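Local coordinates for NO-binding heme-dependent sensor protein (Shewanella oneidensis, PDB 4U9B) that probably senses nitric oxide through a bound heme, as an H-NOX gas sensor that also carries a zinc ion, at residues M96-V101 and P116-Q121. Residues are numbered along the deposited sequence; the frame is centred on the assembly and turned at random.
With HEM (protoporphyrin IX containing Fe), chain B; PO4 (phosphate ion), chain E.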
# COMPACT_ATOMS: atom_id res chain seq x y z
N MET A 96 6.40 11.52 7.38
CA MET A 96 6.68 12.86 6.89
C MET A 96 7.66 12.84 5.72
O MET A 96 7.82 13.84 5.02
CB MET A 96 7.22 13.73 8.03
CG MET A 96 6.20 14.00 9.12
SD MET A 96 4.77 14.93 8.53
CE MET A 96 5.54 16.51 8.15
N GLY A 97 8.30 11.69 5.51
CA GLY A 97 9.26 11.53 4.44
C GLY A 97 8.72 10.82 3.21
O GLY A 97 9.46 10.60 2.25
N ILE A 98 7.44 10.45 3.23
CA ILE A 98 6.85 9.78 2.07
C ILE A 98 6.91 10.70 0.86
O ILE A 98 7.28 10.27 -0.24
CB ILE A 98 5.38 9.37 2.34
CG1 ILE A 98 5.31 8.32 3.46
CG2 ILE A 98 4.74 8.80 1.06
CD1 ILE A 98 3.89 8.00 3.92
N HIS A 99 6.55 11.97 1.05
CA HIS A 99 6.46 12.92 -0.04
C HIS A 99 7.82 13.24 -0.65
O HIS A 99 7.98 13.26 -1.86
CB HIS A 99 5.79 14.21 0.43
CG HIS A 99 5.57 15.22 -0.66
ND1 HIS A 99 6.28 16.40 -0.73
CD2 HIS A 99 4.74 15.21 -1.72
CE1 HIS A 99 5.88 17.08 -1.79
NE2 HIS A 99 4.94 16.38 -2.41
N ASP A 100 8.80 13.49 0.22
CA ASP A 100 10.13 13.88 -0.21
C ASP A 100 11.00 12.67 -0.52
O ASP A 100 11.42 12.45 -1.65
CB ASP A 100 10.82 14.74 0.85
CG ASP A 100 10.14 16.08 1.06
OD1 ASP A 100 9.38 16.51 0.16
OD2 ASP A 100 10.37 16.71 2.11
N VAL A 101 11.27 11.88 0.52
CA VAL A 101 12.27 10.83 0.47
C VAL A 101 11.81 9.60 -0.30
O VAL A 101 12.47 9.17 -1.24
CB VAL A 101 12.70 10.43 1.89
CG1 VAL A 101 13.78 9.36 1.86
CG2 VAL A 101 13.20 11.65 2.64
N PRO A 116 1.07 7.55 -5.48
CA PRO A 116 -0.02 8.44 -5.05
C PRO A 116 0.50 9.82 -4.69
O PRO A 116 1.70 9.97 -4.43
CB PRO A 116 -0.58 7.72 -3.83
CG PRO A 116 0.58 6.99 -3.27
CD PRO A 116 1.37 6.53 -4.46
N HIS A 117 -0.39 10.80 -4.67
CA HIS A 117 -0.06 12.10 -4.12
C HIS A 117 -0.26 12.04 -2.62
O HIS A 117 -1.39 11.87 -2.14
CB HIS A 117 -0.93 13.19 -4.74
CG HIS A 117 -0.66 13.43 -6.19
ND1 HIS A 117 0.39 14.20 -6.63
CD2 HIS A 117 -1.29 12.98 -7.30
CE1 HIS A 117 0.39 14.23 -7.95
NE2 HIS A 117 -0.62 13.50 -8.39
N ILE A 118 0.84 12.15 -1.88
CA ILE A 118 0.79 12.08 -0.43
C ILE A 118 1.55 13.27 0.15
O ILE A 118 2.69 13.54 -0.22
CB ILE A 118 1.38 10.74 0.09
CG1 ILE A 118 0.37 9.62 -0.19
CG2 ILE A 118 1.69 10.82 1.59
CD1 ILE A 118 0.83 8.23 0.23
N ASN A 119 0.88 13.99 1.06
CA ASN A 119 1.46 15.14 1.73
C ASN A 119 1.15 15.09 3.21
O ASN A 119 0.01 14.87 3.61
CB ASN A 119 0.91 16.44 1.13
CG ASN A 119 1.35 16.65 -0.31
OD1 ASN A 119 2.33 17.35 -0.58
ND2 ASN A 119 0.61 16.06 -1.24
N GLY A 120 2.18 15.29 4.03
CA GLY A 120 2.04 15.19 5.47
C GLY A 120 2.33 16.49 6.18
O GLY A 120 3.26 17.22 5.83
N GLN A 121 1.51 16.79 7.18
CA GLN A 121 1.75 17.90 8.09
C GLN A 121 1.84 17.37 9.51
O GLN A 121 0.94 16.65 9.97
CB GLN A 121 0.65 18.96 7.98
CG GLN A 121 0.64 19.72 6.67
CD GLN A 121 1.93 20.50 6.44
OE1 GLN A 121 2.55 20.98 7.39
NE2 GLN A 121 2.33 20.64 5.18
CHA HEM B . 2.69 2.45 -4.22
CHB HEM B . 1.57 4.60 -0.03
CHC HEM B . 5.83 3.31 1.83
CHD HEM B . 7.34 2.26 -2.66
C1A HEM B . 1.96 2.98 -3.18
C2A HEM B . 0.52 2.99 -3.05
C3A HEM B . 0.22 3.59 -1.89
C4A HEM B . 1.46 3.97 -1.24
CMA HEM B . -1.18 3.84 -1.31
CAA HEM B . -0.49 2.43 -4.08
CBA HEM B . -0.52 3.28 -5.35
CGA HEM B . -1.48 4.44 -5.27
O1A HEM B . -1.60 5.19 -6.28
O2A HEM B . -2.14 4.64 -4.21
C1B HEM B . 2.59 4.40 0.86
C2B HEM B . 2.56 4.71 2.27
C3B HEM B . 3.76 4.36 2.79
C4B HEM B . 4.55 3.80 1.72
CMB HEM B . 1.34 5.36 2.95
CAB HEM B . 4.28 4.45 4.25
CBB HEM B . 3.49 4.56 5.32
C1C HEM B . 6.63 2.91 0.77
C2C HEM B . 8.00 2.46 0.86
C3C HEM B . 8.44 2.17 -0.36
C4C HEM B . 7.35 2.43 -1.30
CMC HEM B . 8.79 2.34 2.18
CAC HEM B . 9.87 1.64 -0.65
CBC HEM B . 10.41 1.60 -1.88
C1D HEM B . 6.22 2.12 -3.46
C2D HEM B . 6.24 1.53 -4.78
C3D HEM B . 4.79 1.59 -5.26
C4D HEM B . 4.04 2.21 -4.19
CMD HEM B . 7.45 0.96 -5.54
CAD HEM B . 4.23 1.10 -6.61
CBD HEM B . 4.28 2.22 -7.65
CGD HEM B . 3.72 1.70 -8.94
O1D HEM B . 2.98 0.69 -8.90
O2D HEM B . 4.01 2.29 -10.02
NA HEM B . 2.51 3.58 -2.05
NB HEM B . 3.82 3.84 0.56
NC HEM B . 6.27 2.88 -0.57
ND HEM B . 4.92 2.50 -3.15
FE HEM B . 4.43 3.39 -1.36
P PO4 E . 2.22 16.82 -4.99
O1 PO4 E . 3.58 16.18 -5.13
O2 PO4 E . 1.30 15.88 -4.27
O3 PO4 E . 2.35 18.11 -4.20
O4 PO4 E . 1.67 17.13 -6.36
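At the border of the H-NOX heme pocket, the first turn of helix 98-109 packs on edge strand 117-122 through I98 and I118. Their CG2 methyls meet at 3.7 Å, and both residues also reach the porphyrin: I98 CD1 lies 3.6 Å from heme CAB, a vinyl carbon, and I118 CD1 lies 3.7 Å from the meso carbon CHB. In each isoleucine CG2 stands anti to the backbone N and CG1 beside it, which separates the branch used for the mutual contact from the one sent to the heme. I98 additionally touches the bound nitric oxide, and the helix carries H103, the axial ligand position, not bound to iron in this model. The strand belongs to a four-stranded antiparallel sheet, N119 pairing with R131 of strand 128-133. On the solvent side, a phosphate, probably from the crystallisation liquor, joins the segments: H99 NE2 donates to its O1 (3.0 Å, 150°), while N119 ND2 (3.1 Å, 166°) and H117 ND1 both donate to O2. N119 OD1 sits over one face of the H99 ring, 3.3 Å from NE2 at an angle too poor for a hydrogen bond. An alanine in place of N119 would probably cost phosphate O2 one donor and take away the oxygen that sits over the H99 ring. Farther along, M96, its chain bent at both chi2 (-62°) and chi3, brings CE to 3.3 Å from G120 O.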